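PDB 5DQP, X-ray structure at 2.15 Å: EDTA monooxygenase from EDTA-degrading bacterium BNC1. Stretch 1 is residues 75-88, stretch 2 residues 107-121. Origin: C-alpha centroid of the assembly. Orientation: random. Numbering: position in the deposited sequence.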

# COMPACT_ATOMS: atom_id res chain seq x y z
N PRO A 75 6.04 0.00 -0.90
CA PRO A 75 5.92 1.19 -1.75
C PRO A 75 4.49 1.56 -2.09
O PRO A 75 4.19 2.74 -2.25
CB PRO A 75 6.72 0.81 -3.01
CG PRO A 75 6.72 -0.67 -3.02
CD PRO A 75 6.78 -1.08 -1.57
N ILE A 76 3.59 0.57 -2.20
CA ILE A 76 2.18 0.87 -2.44
C ILE A 76 1.60 1.66 -1.27
O ILE A 76 0.94 2.69 -1.46
CB ILE A 76 1.39 -0.43 -2.71
CG1 ILE A 76 2.02 -1.23 -3.87
CG2 ILE A 76 -0.05 -0.13 -3.07
CD1 ILE A 76 1.32 -2.59 -4.18
N VAL A 77 1.89 1.22 -0.03
CA VAL A 77 1.45 1.93 1.18
C VAL A 77 2.03 3.34 1.23
O VAL A 77 1.31 4.32 1.44
CB VAL A 77 1.84 1.10 2.42
CG1 VAL A 77 1.76 1.91 3.71
CG2 VAL A 77 1.00 -0.17 2.49
N LEU A 78 3.36 3.46 1.05
CA LEU A 78 3.98 4.78 1.05
C LEU A 78 3.37 5.69 -0.03
O LEU A 78 3.03 6.84 0.24
CB LEU A 78 5.51 4.64 0.87
CG LEU A 78 6.42 5.85 1.07
CD1 LEU A 78 6.04 6.64 2.33
CD2 LEU A 78 7.92 5.43 1.10
N ALA A 79 3.21 5.18 -1.26
CA ALA A 79 2.65 6.04 -2.30
C ALA A 79 1.21 6.46 -1.99
O ALA A 79 0.78 7.57 -2.36
CB ALA A 79 2.71 5.32 -3.65
N ALA A 80 0.44 5.61 -1.31
CA ALA A 80 -0.91 6.00 -0.89
C ALA A 80 -0.88 7.13 0.13
O ALA A 80 -1.71 8.05 0.08
CB ALA A 80 -1.66 4.79 -0.32
N ALA A 81 0.04 7.07 1.10
CA ALA A 81 0.10 8.11 2.13
C ALA A 81 0.62 9.41 1.56
O ALA A 81 0.05 10.48 1.80
CB ALA A 81 0.98 7.66 3.30
N ILE A 82 1.68 9.34 0.76
CA ILE A 82 2.19 10.54 0.09
C ILE A 82 1.09 11.23 -0.71
O ILE A 82 0.85 12.44 -0.55
CB ILE A 82 3.37 10.19 -0.84
CG1 ILE A 82 4.56 9.66 -0.03
CG2 ILE A 82 3.76 11.45 -1.64
CD1 ILE A 82 5.81 9.25 -0.94
N THR A 83 0.47 10.51 -1.66
CA THR A 83 -0.47 11.19 -2.54
C THR A 83 -1.78 11.52 -1.85
O THR A 83 -2.50 12.41 -2.31
CB THR A 83 -0.74 10.38 -3.82
OG1 THR A 83 -1.32 9.11 -3.49
CG2 THR A 83 0.60 10.18 -4.60
N GLY A 84 -2.10 10.86 -0.73
CA GLY A 84 -3.18 11.35 0.10
C GLY A 84 -2.97 12.78 0.55
O GLY A 84 -3.93 13.51 0.79
N ARG A 85 -1.70 13.21 0.63
CA ARG A 85 -1.30 14.49 1.20
C ARG A 85 -0.79 15.48 0.16
O ARG A 85 -1.06 16.68 0.27
CB ARG A 85 -0.20 14.27 2.25
CG ARG A 85 0.53 15.56 2.65
CD ARG A 85 -0.01 16.15 3.94
NE ARG A 85 0.01 15.13 5.00
CZ ARG A 85 0.92 15.07 5.97
NH1 ARG A 85 0.84 14.09 6.86
NH2 ARG A 85 1.88 15.98 6.06
N VAL A 86 -0.05 15.03 -0.84
CA VAL A 86 0.56 15.90 -1.84
C VAL A 86 -0.22 15.75 -3.14
O VAL A 86 -0.27 14.66 -3.71
CB VAL A 86 2.04 15.54 -2.04
CG1 VAL A 86 2.72 16.52 -2.99
CG2 VAL A 86 2.76 15.48 -0.67
N PRO A 87 -0.83 16.82 -3.66
CA PRO A 87 -1.55 16.73 -4.94
C PRO A 87 -0.61 16.76 -6.14
O PRO A 87 0.60 16.95 -6.02
CB PRO A 87 -2.44 17.97 -4.91
CG PRO A 87 -1.66 18.96 -4.10
CD PRO A 87 -0.94 18.15 -3.04
N ASP A 88 -1.20 16.52 -7.32
CA ASP A 88 -0.57 16.74 -8.62
C ASP A 88 0.46 15.69 -9.01
O ASP A 88 0.34 15.06 -10.06
CB ASP A 88 0.09 18.12 -8.66
CG ASP A 88 -0.91 19.26 -8.56
OD1 ASP A 88 -2.01 19.18 -9.17
OD2 ASP A 88 -0.60 20.25 -7.87
N ARG A 107 -5.66 -5.12 -7.58
CA ARG A 107 -6.59 -4.37 -6.76
C ARG A 107 -5.90 -3.25 -5.98
O ARG A 107 -6.46 -2.16 -5.81
CB ARG A 107 -7.27 -5.36 -5.83
CG ARG A 107 -7.76 -4.80 -4.57
CD ARG A 107 -8.44 -5.85 -3.74
NE ARG A 107 -9.61 -5.26 -3.12
CZ ARG A 107 -10.04 -5.56 -1.91
NH1 ARG A 107 -11.12 -4.96 -1.44
NH2 ARG A 107 -9.39 -6.45 -1.16
N GLN A 108 -4.67 -3.49 -5.52
CA GLN A 108 -3.97 -2.48 -4.74
C GLN A 108 -3.42 -1.36 -5.63
O GLN A 108 -3.55 -0.18 -5.29
CB GLN A 108 -2.88 -3.14 -3.91
CG GLN A 108 -3.43 -3.92 -2.74
CD GLN A 108 -2.33 -4.45 -1.83
OE1 GLN A 108 -1.19 -4.61 -2.26
NE2 GLN A 108 -2.66 -4.73 -0.57
N ILE A 109 -2.85 -1.69 -6.79
CA ILE A 109 -2.45 -0.63 -7.72
C ILE A 109 -3.67 0.13 -8.24
O ILE A 109 -3.64 1.36 -8.39
CB ILE A 109 -1.62 -1.21 -8.88
CG1 ILE A 109 -0.38 -1.95 -8.36
CG2 ILE A 109 -1.26 -0.10 -9.92
CD1 ILE A 109 0.61 -1.09 -7.63
N ALA A 110 -4.75 -0.58 -8.55
CA ALA A 110 -5.94 0.09 -9.08
C ALA A 110 -6.58 0.97 -8.02
O ALA A 110 -7.11 2.05 -8.34
CB ALA A 110 -6.95 -0.93 -9.61
N SER A 111 -6.54 0.55 -6.76
CA SER A 111 -7.07 1.37 -5.69
C SER A 111 -6.26 2.64 -5.53
O SER A 111 -6.83 3.72 -5.37
CB SER A 111 -7.08 0.62 -4.35
OG SER A 111 -7.81 -0.59 -4.40
N VAL A 112 -4.93 2.53 -5.50
CA VAL A 112 -4.16 3.71 -5.19
C VAL A 112 -4.23 4.67 -6.37
O VAL A 112 -4.24 5.89 -6.18
CB VAL A 112 -2.71 3.36 -4.79
CG1 VAL A 112 -1.87 2.92 -6.00
CG2 VAL A 112 -2.08 4.55 -4.08
N ASN A 113 -4.32 4.13 -7.58
CA ASN A 113 -4.46 4.97 -8.76
C ASN A 113 -5.75 5.77 -8.70
O ASN A 113 -5.74 7.01 -8.81
CB ASN A 113 -4.43 4.11 -10.04
CG ASN A 113 -4.28 4.95 -11.29
OD1 ASN A 113 -3.43 5.86 -11.36
ND2 ASN A 113 -5.10 4.67 -12.29
N LEU A 114 -6.87 5.06 -8.53
CA LEU A 114 -8.19 5.68 -8.46
C LEU A 114 -8.28 6.65 -7.28
O LEU A 114 -8.72 7.79 -7.43
CB LEU A 114 -9.25 4.59 -8.38
CG LEU A 114 -10.74 4.93 -8.51
CD1 LEU A 114 -10.99 5.66 -9.81
CD2 LEU A 114 -11.56 3.65 -8.49
N LEU A 115 -7.82 6.22 -6.10
CA LEU A 115 -7.89 7.09 -4.93
C LEU A 115 -7.07 8.35 -5.11
O LEU A 115 -7.43 9.40 -4.55
CB LEU A 115 -7.40 6.36 -3.68
CG LEU A 115 -8.43 5.52 -2.95
CD1 LEU A 115 -7.67 4.71 -1.94
CD2 LEU A 115 -9.53 6.39 -2.28
N SER A 116 -5.95 8.30 -5.85
CA SER A 116 -5.14 9.49 -6.03
C SER A 116 -5.63 10.37 -7.18
O SER A 116 -5.01 11.40 -7.45
CB SER A 116 -3.67 9.12 -6.27
OG SER A 116 -3.53 8.37 -7.46
N GLY A 117 -6.69 9.99 -7.87
CA GLY A 117 -7.07 10.74 -9.05
C GLY A 117 -6.36 10.33 -10.32
O GLY A 117 -6.35 11.10 -11.28
N GLY A 118 -5.78 9.13 -10.36
CA GLY A 118 -5.11 8.66 -11.57
C GLY A 118 -3.64 8.96 -11.62
O GLY A 118 -3.06 9.10 -12.72
N ARG A 119 -2.99 9.07 -10.46
CA ARG A 119 -1.62 9.52 -10.40
C ARG A 119 -0.58 8.41 -10.19
O ARG A 119 0.60 8.73 -10.08
CB ARG A 119 -1.48 10.59 -9.29
CG ARG A 119 -2.15 11.93 -9.67
CD ARG A 119 -2.71 12.59 -8.45
NE ARG A 119 -1.60 13.02 -7.67
CZ ARG A 119 -1.57 13.17 -6.36
NH1 ARG A 119 -2.64 12.93 -5.59
NH2 ARG A 119 -0.43 13.57 -5.84
N ILE A 120 -0.95 7.12 -10.14
CA ILE A 120 -0.03 6.06 -9.72
C ILE A 120 0.22 5.07 -10.85
O ILE A 120 -0.73 4.51 -11.41
CB ILE A 120 -0.56 5.31 -8.47
CG1 ILE A 120 -0.72 6.25 -7.27
CG2 ILE A 120 0.34 4.12 -8.12
CD1 ILE A 120 0.54 6.91 -6.83
N GLY A 121 1.49 4.81 -11.17
CA GLY A 121 1.89 3.73 -12.04
C GLY A 121 2.58 2.58 -11.29
O GLY A 121 2.85 2.64 -10.09

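The helix of the first stretch runs almost parallel to helix 107-115, their axes 9° apart in direction and 10.1 Å apart at closest approach. The CA atoms of Ala-80 and Val-112 lie 5.9 Å apart, the shortest of the register pairs. Val-112, with chi1 in the p well, sets CG2 against the first helix, 3.7 Å from Ala-80 CA and 3.8 Å from Ala-80 CB.

One turn earlier the helices are joined by longer side chains. Ile-76 points toward the second helix, and its m,t rotamer extends CD1 until it lies 3.8 Å from both Ile-109 CD1 and Gln-108 OE1. Ile-109 leaves its backbone sideways, but its m,m conformation brings the end of the chain nearer and so completes the apolar contact. Gln-108 OE1 is hydrogen-bonded elsewhere in the structure, so its contact with the methyl leaves no polar group unsatisfied.

Toward the C-terminal ends, Thr-83 adopts the p rotamer, in which OG1 donates a hydrogen bond to Ala-79 O (2.8 Å) in the preceding turn. Thr-83 OG1 also packs 3.6 Å from Ser-116 CB, while Thr-83 CG2 lies 4.0 Å from Ile-120 CD1. Ile-120, also m,m, places that CD1 4.2 Å from Ala-79 CB, so its methyl touches two residues a helical turn apart. Ser-116 is likewise p; its OG accepts a hydrogen bond from Arg-119 N (3.1 Å), tying Arg-119 back to Ser-116 across the two glycines. The intervening Gly-117 has positive phi and forms part of a Schellman motif, whose bonds include Gly-118 N to Asn-113 O (2.6 Å).

Arg-119 has the largest area covered by the opposite stretch, 108 Å². Its chain bends rather than extends: chi1 is m, chi2 lies off the wells at 146° and chi3 is p. This path carries the guanidinium to the carbonyls of Thr-83 and Val-86. Arg-119 NH2 donates to Val-86 O at 2.4 Å, a very short hydrogen bond with the acceptor near the guanidinium plane, whereas the bond from Arg-119 NH1 to Thr-83 O, at 3.3 Å, is weak. Thr-83 CB covers one face of the group; Pro-87 C and Asp-88 N lie over the other. Asp-88 N is 3.4 Å from Arg-119 NH2, but both are donors, and this approach is packing alone. The CA-to-CB bond of Asp-88 points away, and no salt bridge forms; the bonds from Arg-119 to the first stretch go to backbone oxygens.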